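Putative uncharacterized protein (Mycobacterium avium, PDB 2Z6V) probably acts as a sulfotransferase, moving a sulfuryl group from the donor PAPS to an acceptor, although its own function remains unassigned. Local coordinates at residues S44-S48 against D49-E53; A214-L217 against F218-D222; G280-C283 against N284-L288; D345-R348 against R349-W353; E393-Q396 against P397-E401. All blocks are in the same frame, centred on the assembly; numbering follows the deposited sequence.

Contact 1: S44-S48 against D49-E53; sequences SEIDS and DSWRE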
# COMPACT_ATOMS: atom_id res chain seq x y z
N SER A 44 2.04 12.45 -23.97
CA SER A 44 2.19 11.18 -24.68
C SER A 44 3.53 10.47 -24.48
O SER A 44 3.67 9.30 -24.83
CB SER A 44 1.92 11.38 -26.17
OG SER A 44 2.67 12.47 -26.69
N GLU A 45 4.52 11.16 -23.92
CA GLU A 45 5.80 10.52 -23.69
C GLU A 45 5.80 9.76 -22.36
O GLU A 45 5.09 10.12 -21.44
CB GLU A 45 6.93 11.56 -23.68
CG GLU A 45 7.22 12.18 -25.03
CD GLU A 45 8.52 12.97 -25.02
OE1 GLU A 45 8.80 13.65 -26.03
OE2 GLU A 45 9.26 12.91 -24.01
N ILE A 46 6.61 8.71 -22.28
CA ILE A 46 6.69 7.92 -21.07
C ILE A 46 8.13 7.46 -20.90
O ILE A 46 8.88 7.40 -21.87
CB ILE A 46 5.72 6.72 -21.13
CG1 ILE A 46 5.48 6.18 -19.73
CG2 ILE A 46 6.27 5.64 -22.04
CD1 ILE A 46 4.24 5.31 -19.63
N ASP A 47 8.53 7.14 -19.67
CA ASP A 47 9.91 6.74 -19.41
C ASP A 47 10.33 5.37 -19.93
O ASP A 47 11.49 5.20 -20.32
CB ASP A 47 10.23 6.86 -17.91
CG ASP A 47 9.19 6.20 -17.02
OD1 ASP A 47 8.08 6.76 -16.88
OD2 ASP A 47 9.49 5.12 -16.46
N SER A 48 9.42 4.41 -19.94
CA SER A 48 9.77 3.08 -20.41
C SER A 48 8.56 2.26 -20.81
O SER A 48 7.45 2.78 -20.94
CB SER A 48 10.57 2.33 -19.35
OG SER A 48 9.74 1.98 -18.25
N ASP A 49 8.79 0.97 -21.00
CA ASP A 49 7.79 0.01 -21.43
C ASP A 49 7.29 -0.87 -20.28
O ASP A 49 6.33 -1.63 -20.45
CB ASP A 49 8.42 -0.88 -22.50
CG ASP A 49 7.41 -1.47 -23.45
OD1 ASP A 49 7.74 -2.49 -24.11
OD2 ASP A 49 6.29 -0.91 -23.56
N SER A 50 7.95 -0.77 -19.13
CA SER A 50 7.64 -1.59 -17.96
C SER A 50 6.18 -1.68 -17.52
O SER A 50 5.77 -2.69 -16.94
CB SER A 50 8.49 -1.13 -16.76
OG SER A 50 8.19 0.21 -16.41
N TRP A 51 5.41 -0.64 -17.79
CA TRP A 51 4.01 -0.59 -17.41
C TRP A 51 3.11 -1.53 -18.19
O TRP A 51 2.11 -2.03 -17.68
CB TRP A 51 3.48 0.83 -17.59
CG TRP A 51 3.64 1.34 -19.00
CD1 TRP A 51 4.72 1.99 -19.51
CD2 TRP A 51 2.72 1.18 -20.09
NE1 TRP A 51 4.53 2.26 -20.84
CE2 TRP A 51 3.31 1.77 -21.23
CE3 TRP A 51 1.45 0.60 -20.21
CZ2 TRP A 51 2.68 1.79 -22.48
CZ3 TRP A 51 0.82 0.62 -21.46
CH2 TRP A 51 1.44 1.21 -22.57
N ARG A 52 3.47 -1.76 -19.45
CA ARG A 52 2.67 -2.58 -20.34
C ARG A 52 2.39 -4.02 -19.97
O ARG A 52 1.25 -4.46 -20.04
CB ARG A 52 3.26 -2.52 -21.74
CG ARG A 52 2.31 -3.07 -22.79
CD ARG A 52 2.81 -2.84 -24.21
NE ARG A 52 1.70 -2.90 -25.15
CZ ARG A 52 0.90 -3.95 -25.31
NH1 ARG A 52 1.08 -5.06 -24.60
NH2 ARG A 52 -0.10 -3.90 -26.19
N GLU A 53 3.41 -4.76 -19.56
CA GLU A 53 3.17 -6.17 -19.25
C GLU A 53 2.05 -6.41 -18.24
O GLU A 53 1.15 -7.22 -18.50
CB GLU A 53 4.47 -6.84 -18.78
CG GLU A 53 4.28 -8.32 -18.49
CD GLU A 53 5.59 -9.07 -18.35
OE1 GLU A 53 6.60 -8.47 -17.92
OE2 GLU A 53 5.59 -10.29 -18.66
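Ile46 and Trp51 meet where an irregular loop turns into helix 50-64, and their torsions decide how. Ile46 places CG1 anti to its own nitrogen (chi1 -161°) and continues outstretched, which carries CD1 over one face of the indole, above the pyrrole part, at 3.4 Å from Trp51 CD1. The indole leaves the backbone differently: Trp51 CG stands between the backbone N and the carbonyl carbon (chi1 57°), a setting rare deeper in helices but tolerated in a first turn. It folds the ring back toward the loop. The other face lies over its own turn, with Asp49 O and Arg52 CB both displaced toward the rim.

At the ring edge, Trp51 NE1 is 3.0 Å from Ser48 O, but the bond is strongly bent and weak. Ser48 also sends its hydroxyl forward, accepting at OG from Ser50 N at 3.4 Å, a long and weak capping bond. Within the turn itself, Arg52 N bonds to Asp49 O at 3.0 Å. Ser50 OG finds partners elsewhere, in Asp198 and in Arg87 of helix 70-96, while Phe34 of helix 30-41 sets its ring against Trp51.

The chemistry is that of a helix start secured by several modest contributions: a neutral hydroxyl covers one of the first backbone N-H groups, a loop carbonyl lies at the indole nitrogen, weakly bonded, and an aliphatic branch shields the ring. With both cross-segment hydrogen bonds weak, the apolar cover of the buried indole probably contributes much of the hold.

Contact 2: A214-L217 against F218-D222; sequences ARWL and FDEAD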
# COMPACT_ATOMS: atom_id res chain seq x y z
N ALA A 214 -1.69 -12.07 -9.64
CA ALA A 214 -0.90 -12.20 -8.42
C ALA A 214 0.26 -13.19 -8.54
O ALA A 214 1.32 -12.99 -7.95
CB ALA A 214 -1.80 -12.60 -7.25
N ARG A 215 0.07 -14.26 -9.30
CA ARG A 215 1.13 -15.25 -9.45
C ARG A 215 2.21 -14.70 -10.34
O ARG A 215 3.39 -15.01 -10.17
CB ARG A 215 0.57 -16.56 -10.01
CG ARG A 215 -0.42 -17.27 -9.08
CD ARG A 215 -0.82 -18.65 -9.60
NE ARG A 215 0.18 -19.67 -9.29
CZ ARG A 215 0.22 -20.37 -8.16
NH1 ARG A 215 -0.70 -20.17 -7.22
NH2 ARG A 215 1.19 -21.25 -7.96
N TRP A 216 1.81 -13.86 -11.29
CA TRP A 216 2.76 -13.26 -12.21
C TRP A 216 3.63 -12.29 -11.44
O TRP A 216 4.86 -12.28 -11.57
CB TRP A 216 2.04 -12.50 -13.32
CG TRP A 216 2.97 -11.62 -14.13
CD1 TRP A 216 3.88 -12.03 -15.06
CD2 TRP A 216 3.09 -10.19 -14.05
NE1 TRP A 216 4.56 -10.95 -15.57
CE2 TRP A 216 4.10 -9.81 -14.97
CE3 TRP A 216 2.45 -9.20 -13.29
CZ2 TRP A 216 4.48 -8.47 -15.15
CZ3 TRP A 216 2.83 -7.87 -13.47
CH2 TRP A 216 3.84 -7.52 -14.40
N LEU A 217 2.96 -11.48 -10.64
CA LEU A 217 3.61 -10.45 -9.84
C LEU A 217 4.66 -11.02 -8.90
O LEU A 217 5.79 -10.54 -8.87
CB LEU A 217 2.57 -9.68 -9.03
CG LEU A 217 3.08 -8.45 -8.29
CD1 LEU A 217 3.55 -7.39 -9.29
CD2 LEU A 217 1.98 -7.91 -7.40
N PHE A 218 4.29 -12.04 -8.14
CA PHE A 218 5.19 -12.65 -7.17
C PHE A 218 6.28 -13.55 -7.76
O PHE A 218 7.41 -13.55 -7.27
CB PHE A 218 4.37 -13.47 -6.16
CG PHE A 218 3.66 -12.64 -5.14
CD1 PHE A 218 3.32 -11.32 -5.39
CD2 PHE A 218 3.29 -13.20 -3.92
CE1 PHE A 218 2.63 -10.56 -4.43
CE2 PHE A 218 2.60 -12.45 -2.96
CZ PHE A 218 2.27 -11.13 -3.21
N ASP A 219 5.95 -14.31 -8.80
CA ASP A 219 6.91 -15.24 -9.39
C ASP A 219 7.61 -14.87 -10.69
O ASP A 219 8.61 -15.49 -11.04
CB ASP A 219 6.25 -16.62 -9.58
CG ASP A 219 5.70 -17.19 -8.29
OD1 ASP A 219 6.29 -16.94 -7.21
OD2 ASP A 219 4.67 -17.90 -8.35
N GLU A 220 7.11 -13.86 -11.40
CA GLU A 220 7.72 -13.48 -12.67
C GLU A 220 8.12 -12.02 -12.82
O GLU A 220 9.21 -11.71 -13.29
CB GLU A 220 6.79 -13.83 -13.82
CG GLU A 220 6.63 -15.31 -14.08
CD GLU A 220 5.64 -15.59 -15.19
OE1 GLU A 220 4.42 -15.50 -14.95
OE2 GLU A 220 6.09 -15.88 -16.32
N ALA A 221 7.22 -11.12 -12.45
CA ALA A 221 7.47 -9.70 -12.58
C ALA A 221 8.82 -9.24 -12.03
O ALA A 221 9.22 -9.61 -10.92
CB ALA A 221 6.35 -8.90 -11.92
N ASP A 222 9.52 -8.45 -12.83
CA ASP A 222 10.80 -7.89 -12.42
C ASP A 222 10.36 -6.63 -11.69
O ASP A 222 9.81 -5.72 -12.31
CB ASP A 222 11.63 -7.52 -13.64
CG ASP A 222 12.99 -6.97 -13.27
OD1 ASP A 222 13.07 -6.08 -12.39
OD2 ASP A 222 13.99 -7.42 -13.87
O HOH W 1 8.45 -10.82 -8.61
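Trp216 O is gripped twice, by Glu220 N and by Ala221 N, which approach from opposite faces of its carbonyl plane. The bond from Ala221 N is 2.8 Å long and nearly straight at 169°, whereas the one from Glu220 N is more bent. One turn back, Phe218 N keeps the ordinary helical bond to Ala214 O at 3.1 Å.

The double grip brings Ala221 over the indole. With CG anti to the backbone N (chi1 168°), Trp216 lays its ring along the departing chain, and Ala221 CB sits 3.7 Å from the centroid of the six-membered ring, only 9° off its normal: a CH-pi contact. Glu220 comes instead to the ring edge, its OE1 3.5 Å from Trp216 CD1, with the carboxylate turned steeply against the indole. A water lies 2.7 Å from both Leu217 O and Ala221 O and can donate to either. Beyond this turn, Phe218 meets the rings of Trp310 and Tyr314 on helix 301-326, and Asp219 OD1 is hydrogen-bonded to Tyr314 OH.

An i to i+5 bond beside an i to i+4 bond on one carbonyl is typical of a pi-turn closing a helix C-terminus, here that of helix 212-219, whose Ala214 lies near the bound palmitic acid.

Contact 3: G280-C283 against N284-L288; sequences GSLC and NLWRL. With PLM (palmitic acid), chain C.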
# COMPACT_ATOMS: atom_id res chain seq x y z
N GLY A 280 -7.28 -14.25 8.04
CA GLY A 280 -8.73 -14.20 7.91
C GLY A 280 -9.17 -12.78 7.63
O GLY A 280 -10.17 -12.56 6.94
N SER A 281 -8.43 -11.83 8.18
CA SER A 281 -8.73 -10.42 7.99
C SER A 281 -8.45 -10.06 6.53
O SER A 281 -9.15 -9.22 5.96
CB SER A 281 -7.87 -9.57 8.92
OG SER A 281 -8.18 -8.19 8.78
N LEU A 282 -7.45 -10.70 5.93
CA LEU A 282 -7.12 -10.43 4.53
C LEU A 282 -8.28 -10.87 3.64
O LEU A 282 -8.72 -10.11 2.78
CB LEU A 282 -5.84 -11.17 4.09
CG LEU A 282 -5.48 -10.92 2.62
CD1 LEU A 282 -5.34 -9.42 2.39
CD2 LEU A 282 -4.19 -11.62 2.25
N CYS A 283 -8.76 -12.08 3.86
CA CYS A 283 -9.88 -12.63 3.09
C CYS A 283 -11.11 -11.75 3.20
O CYS A 283 -11.88 -11.59 2.24
CB CYS A 283 -10.24 -14.03 3.59
SG CYS A 283 -9.00 -15.29 3.29
N ASN A 284 -11.31 -11.19 4.38
CA ASN A 284 -12.45 -10.34 4.62
C ASN A 284 -12.26 -9.01 3.89
O ASN A 284 -13.21 -8.47 3.31
CB ASN A 284 -12.62 -10.11 6.13
CG ASN A 284 -13.84 -9.28 6.46
OD1 ASN A 284 -14.96 -9.59 6.02
ND2 ASN A 284 -13.64 -8.22 7.24
N LEU A 285 -11.03 -8.51 3.89
CA LEU A 285 -10.73 -7.25 3.23
C LEU A 285 -11.11 -7.29 1.76
O LEU A 285 -11.59 -6.30 1.20
CB LEU A 285 -9.23 -6.93 3.35
CG LEU A 285 -8.76 -5.57 2.82
CD1 LEU A 285 -9.37 -4.47 3.67
CD2 LEU A 285 -7.25 -5.47 2.84
N TRP A 286 -10.90 -8.45 1.15
CA TRP A 286 -11.18 -8.64 -0.27
C TRP A 286 -12.65 -8.54 -0.67
O TRP A 286 -12.97 -8.32 -1.84
CB TRP A 286 -10.64 -9.98 -0.75
CG TRP A 286 -9.16 -10.09 -0.79
CD1 TRP A 286 -8.25 -9.07 -0.84
CD2 TRP A 286 -8.40 -11.30 -0.86
NE1 TRP A 286 -6.98 -9.57 -0.93
CE2 TRP A 286 -7.04 -10.93 -0.95
CE3 TRP A 286 -8.74 -12.66 -0.85
CZ2 TRP A 286 -6.02 -11.88 -1.03
CZ3 TRP A 286 -7.72 -13.60 -0.94
CH2 TRP A 286 -6.38 -13.20 -1.02
N ARG A 287 -13.54 -8.71 0.30
CA ARG A 287 -14.95 -8.65 -0.01
C ARG A 287 -15.40 -7.33 -0.62
O ARG A 287 -16.19 -7.31 -1.57
CB ARG A 287 -15.76 -8.98 1.24
CG ARG A 287 -15.77 -10.47 1.56
CD ARG A 287 -16.54 -10.73 2.84
NE ARG A 287 -16.55 -12.14 3.23
CZ ARG A 287 -17.22 -13.10 2.59
NH1 ARG A 287 -17.94 -12.82 1.51
NH2 ARG A 287 -17.16 -14.34 3.04
N LEU A 288 -14.88 -6.22 -0.10
CA LEU A 288 -15.26 -4.91 -0.62
C LEU A 288 -14.98 -4.75 -2.13
O LEU A 288 -15.90 -4.47 -2.90
CB LEU A 288 -14.60 -3.80 0.19
CG LEU A 288 -14.88 -2.35 -0.24
CD1 LEU A 288 -16.36 -2.16 -0.58
CD2 LEU A 288 -14.47 -1.41 0.89
C1 PLM C . -4.90 -8.50 -3.52
O1 PLM C . -4.85 -9.68 -3.93
O2 PLM C . -5.07 -7.48 -4.23
C2 PLM C . -4.75 -8.26 -2.02
C3 PLM C . -3.53 -9.01 -1.46
C4 PLM C . -3.27 -8.69 0.01
C5 PLM C . -2.99 -7.20 0.23
C6 PLM C . -4.28 -6.37 0.27
C7 PLM C . -3.95 -4.88 0.17
C8 PLM C . -3.54 -4.52 -1.26
C9 PLM C . -2.38 -3.52 -1.23
CA PLM C . -2.71 -2.31 -0.34
CB PLM C . -1.44 -1.58 0.09
CC PLM C . -0.48 -2.56 0.77
CD PLM C . 0.29 -3.39 -0.26
CE PLM C . 0.84 -4.69 0.34
CF PLM C . -0.31 -5.60 0.76
CG PLM C . 0.19 -6.97 1.22
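A wall of the palmitic acid pocket is formed on and just past helix 275-285 by Leu282, Leu285 and Trp286; Leu282 meets Trp286 and, more loosely, Leu285, and all three approach the ligand. Leu282 carries its CG anti to the backbone N (chi1 179°), which sends both methyls along the indole. CD2 rests 3.8 Å from Trp286 CZ2, and CD1 lies against the fatty acid chain near C4, though the closeness of that fit is doubtful. The leucine crosses the indole at a slant. Leu285 reaches the chain further along, its CD2 4.0 Å from PLM C6.

Trp286 turns the other way, with CG beside its own nitrogen and anti to the carbonyl carbon (chi1 -69°). Its ring thereby lies under Leu282 O, which stands 3.6 Å above the plane toward the rim. The same carbonyl accepts the helical bond from Trp286 N at 3.2 Å. At the indole edge, PLM C3 lies in the ring plane; the detailed fit of the ligand to NE1 is too close in the model to be trusted.

In the fold, this helix follows strand 267-272 of the parallel sheet, and helix 301-326 packs beside it: Met304 and Gln311 touch Trp286, and Gln311 NE2 is hydrogen-bonded to the palmitic acid.

Cys283 SG stands 5.5 Å from the centroid of the six-membered ring of Trp286, an oblique sulfur-aromatic contact. Ser281 OG is hydrogen-bonded to Arg116 NE, and Arg287 is held by Tyr388 OH and by a salt bridge with Glu387.

Contact 4: D345-R348 against R349-W353; sequences DVMR and RIYEW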
# COMPACT_ATOMS: atom_id res chain seq x y z
N ASP A 345 5.86 4.10 23.78
CA ASP A 345 7.07 3.37 24.14
C ASP A 345 7.74 2.87 22.87
O ASP A 345 8.97 2.98 22.73
CB ASP A 345 6.75 2.17 25.03
CG ASP A 345 7.99 1.36 25.36
OD1 ASP A 345 8.97 1.95 25.87
OD2 ASP A 345 8.00 0.14 25.11
N VAL A 346 6.95 2.33 21.95
CA VAL A 346 7.48 1.83 20.69
C VAL A 346 8.18 2.95 19.92
O VAL A 346 9.25 2.75 19.36
CB VAL A 346 6.37 1.25 19.79
CG1 VAL A 346 6.96 0.83 18.46
CG2 VAL A 346 5.72 0.04 20.47
N MET A 347 7.57 4.14 19.90
CA MET A 347 8.15 5.26 19.17
C MET A 347 9.54 5.64 19.67
O MET A 347 10.47 5.80 18.88
CB MET A 347 7.22 6.48 19.26
CG MET A 347 5.80 6.23 18.71
SD MET A 347 5.74 5.49 17.03
CE MET A 347 6.48 6.79 16.04
N ARG A 348 9.69 5.77 20.99
CA ARG A 348 10.98 6.13 21.55
C ARG A 348 12.03 5.11 21.16
O ARG A 348 13.16 5.46 20.83
CB ARG A 348 10.89 6.22 23.08
CG ARG A 348 9.86 7.22 23.55
CD ARG A 348 10.03 7.62 25.01
NE ARG A 348 8.83 8.34 25.44
CZ ARG A 348 7.73 7.74 25.89
NH1 ARG A 348 7.69 6.41 25.98
NH2 ARG A 348 6.66 8.46 26.19
N ARG A 349 11.65 3.83 21.19
CA ARG A 349 12.57 2.77 20.83
C ARG A 349 12.88 2.78 19.35
O ARG A 349 13.98 2.40 18.93
CB ARG A 349 12.00 1.42 21.26
CG ARG A 349 12.11 1.18 22.75
CD ARG A 349 11.02 0.25 23.23
NE ARG A 349 11.10 -1.04 22.56
CZ ARG A 349 10.04 -1.76 22.23
NH1 ARG A 349 8.82 -1.32 22.52
NH2 ARG A 349 10.20 -2.92 21.61
N ILE A 350 11.91 3.19 18.54
CA ILE A 350 12.13 3.27 17.10
C ILE A 350 13.14 4.38 16.87
O ILE A 350 14.10 4.21 16.12
CB ILE A 350 10.83 3.62 16.34
CG1 ILE A 350 9.99 2.36 16.15
CG2 ILE A 350 11.16 4.27 14.98
CD1 ILE A 350 8.61 2.62 15.57
N TYR A 351 12.93 5.52 17.53
CA TYR A 351 13.85 6.63 17.38
C TYR A 351 15.26 6.29 17.87
O TYR A 351 16.25 6.68 17.24
CB TYR A 351 13.31 7.87 18.09
CG TYR A 351 12.38 8.71 17.23
CD1 TYR A 351 11.14 8.22 16.81
CD2 TYR A 351 12.75 10.00 16.82
CE1 TYR A 351 10.29 8.99 16.02
CE2 TYR A 351 11.91 10.77 16.02
CZ TYR A 351 10.68 10.26 15.63
OH TYR A 351 9.85 11.02 14.83
N GLU A 352 15.36 5.55 18.98
CA GLU A 352 16.67 5.16 19.50
C GLU A 352 17.35 4.29 18.45
O GLU A 352 18.50 4.51 18.09
CB GLU A 352 16.54 4.36 20.79
CG GLU A 352 15.92 5.11 21.95
CD GLU A 352 15.68 4.20 23.14
OE1 GLU A 352 15.09 4.68 24.15
OE2 GLU A 352 16.08 3.01 23.07
N TRP A 353 16.61 3.29 17.99
CA TRP A 353 17.08 2.35 16.99
C TRP A 353 17.51 3.06 15.71
O TRP A 353 18.53 2.74 15.13
CB TRP A 353 15.98 1.34 16.69
CG TRP A 353 16.25 0.47 15.52
CD1 TRP A 353 17.07 -0.62 15.49
CD2 TRP A 353 15.69 0.61 14.22
NE1 TRP A 353 17.05 -1.18 14.23
CE2 TRP A 353 16.21 -0.44 13.43
CE3 TRP A 353 14.80 1.52 13.63
CZ2 TRP A 353 15.87 -0.61 12.09
CZ3 TRP A 353 14.45 1.35 12.30
CH2 TRP A 353 14.99 0.29 11.54
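Charge first: Asp345 and Arg349, one turn apart, form a salt bridge with OD2 3.1 Å from NH1. The hydrogen bond within it is bent and weak. The arginine gets there by folding at its third torsion (chi3 59°), which turns the guanidinium back along the helix and leaves its plane 29° from the carboxylate. Arg349 NH1 has a second acid, Glu338, so its charge is probably shared between two carboxylates; Arg348 is paired separately with Glu363.

The apolar contacts occupy another flank. Val346 CG1 meets Ile350 CD1 at 3.8 Å, and Met347 SD approaches the same methyl at 4.3 Å. Further round, Met347 CE is 4.4 Å from Tyr351 CE1. This flank faces the interior of the fold: helix 343-353 lies against strand 331-335, an edge strand of the parallel sheet, through Phe332, and its Met347 and Ile350 also touch Ile122 of helix 120-126.

Backbone bonds run uninterrupted beneath both flanks. Tyr351 N reaches Met347 O at 2.8 Å, and Glu352 N reaches Arg348 O at 2.9 Å. The tyrosine ring turns an edge to Met347 O, and its hydroxyl is hydrogen-bonded to Asp129 OD2.

Contact 5: E393-Q396 against P397-E401; sequences EALQ and PIFAE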
# COMPACT_ATOMS: atom_id res chain seq x y z
N GLU A 393 -4.88 -25.18 11.97
CA GLU A 393 -4.05 -26.35 11.70
C GLU A 393 -3.46 -26.31 10.29
O GLU A 393 -2.35 -26.78 10.06
CB GLU A 393 -4.86 -27.64 11.87
CG GLU A 393 -5.33 -27.94 13.30
CD GLU A 393 -6.58 -27.16 13.70
OE1 GLU A 393 -6.51 -25.92 13.84
OE2 GLU A 393 -7.64 -27.80 13.87
N ALA A 394 -4.21 -25.76 9.34
CA ALA A 394 -3.75 -25.69 7.96
C ALA A 394 -2.74 -24.57 7.75
O ALA A 394 -1.86 -24.67 6.89
CB ALA A 394 -4.94 -25.51 7.03
N LEU A 395 -2.87 -23.50 8.52
CA LEU A 395 -1.98 -22.36 8.39
C LEU A 395 -0.70 -22.52 9.19
O LEU A 395 0.33 -21.94 8.85
CB LEU A 395 -2.69 -21.07 8.84
CG LEU A 395 -3.77 -20.49 7.93
CD1 LEU A 395 -4.40 -19.29 8.60
CD2 LEU A 395 -3.17 -20.10 6.59
N GLN A 396 -0.77 -23.32 10.25
CA GLN A 396 0.37 -23.55 11.13
C GLN A 396 1.71 -23.77 10.40
O GLN A 396 2.71 -23.15 10.74
CB GLN A 396 0.07 -24.72 12.08
CG GLN A 396 1.05 -24.84 13.25
CD GLN A 396 2.33 -25.57 12.88
OE1 GLN A 396 3.31 -25.55 13.64
NE2 GLN A 396 2.33 -26.23 11.73
N PRO A 397 1.74 -24.66 9.38
CA PRO A 397 2.99 -24.90 8.66
C PRO A 397 3.53 -23.68 7.90
O PRO A 397 4.75 -23.51 7.78
CB PRO A 397 2.63 -26.06 7.73
CG PRO A 397 1.18 -25.84 7.47
CD PRO A 397 0.66 -25.50 8.85
N ILE A 398 2.64 -22.84 7.40
CA ILE A 398 3.03 -21.64 6.67
C ILE A 398 3.77 -20.64 7.58
O ILE A 398 4.77 -20.05 7.17
CB ILE A 398 1.78 -20.92 6.06
CG1 ILE A 398 1.22 -21.75 4.90
CG2 ILE A 398 2.15 -19.54 5.55
CD1 ILE A 398 2.18 -21.89 3.75
N PHE A 399 3.28 -20.48 8.81
CA PHE A 399 3.86 -19.53 9.75
C PHE A 399 4.68 -20.16 10.86
O PHE A 399 5.04 -19.49 11.83
CB PHE A 399 2.74 -18.70 10.39
CG PHE A 399 1.77 -18.11 9.41
CD1 PHE A 399 2.19 -17.15 8.49
CD2 PHE A 399 0.44 -18.51 9.40
CE1 PHE A 399 1.29 -16.59 7.58
CE2 PHE A 399 -0.46 -17.97 8.49
CZ PHE A 399 -0.04 -17.00 7.59
N ALA A 400 4.99 -21.45 10.73
CA ALA A 400 5.77 -22.16 11.74
C ALA A 400 7.05 -21.43 12.09
O ALA A 400 7.26 -21.05 13.25
CB ALA A 400 6.09 -23.57 11.25
N GLU A 401 7.91 -21.22 11.10
CA GLU A 401 9.18 -20.53 11.32
C GLU A 401 8.91 -19.14 11.87
O GLU A 401 9.44 -18.76 12.90
CB GLU A 401 9.96 -20.41 10.00
CG GLU A 401 11.41 -19.97 10.19
CD GLU A 401 12.02 -19.38 8.93
OE1 GLU A 401 11.71 -19.86 7.81
OE2 GLU A 401 12.83 -18.43 9.05
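Leu395 and Phe399 both set CG beside the backbone N and anti to the carbonyl carbon, with chi1 of -73° and -49°, and the shared choice makes the two side chains run side by side in the same direction. Leu395 CB is 3.8 Å from Phe399 CE2, and Leu395 CD2 is 3.9 Å from that same ring atom. Ile398 CG2 lies over one face of the ring, toward its rim. Leucine and phenylalanine sit on helix 392-405 at a proline kink, facing helices 275-285 and 301-326: Thr279 touches both, Met309 touches the leucine and Met312 the phenylalanine.

The kink comes from Pro397, whose nitrogen has no hydrogen to give to the turn before. Its ring occupies the place of the missing bond, with CD 3.5 Å from Glu393 O and CG 3.3 Å from Ala394 O. Bonding resumes at Leu395 O, which accepts from Phe399 N at 3.3 Å and weakly from Ile398 N. Phe399 N also has a weak second acceptor in Gln396 O.

On the exposed flank, Gln396 bends at its second torsion (chi2 -82°), bringing its amide back beside the proline instead of letting it extend away. The carbonyl end of the folded glutamine brings OE1 to within 4.2 Å of Ala400 CB.

How the contacts relate
All five contacts are local, between residues a few positions apart, yet each answers to its place in the fold. Contact 1 lies at the surface and starts a helix; contact 2 ends one; contact 3 lies about the end of helix 275-285; contacts 4 and 5 lie within helices, regular and proline-kinked respectively. Contacts 2 to 5 are partly buried. Contact 3 touches the bound palmitic acid, which contact 2 merely approaches. Helix 301-326 touches contacts 2, 3 and 5, and contact 5 also leans on the helix that carries contact 3. Contacts 1 and 2 touch through Glu53 and Trp216, whereas contact 4, with its salt bridge at the sheet edge, lies on the opposite side of the chain's centre from contact 1.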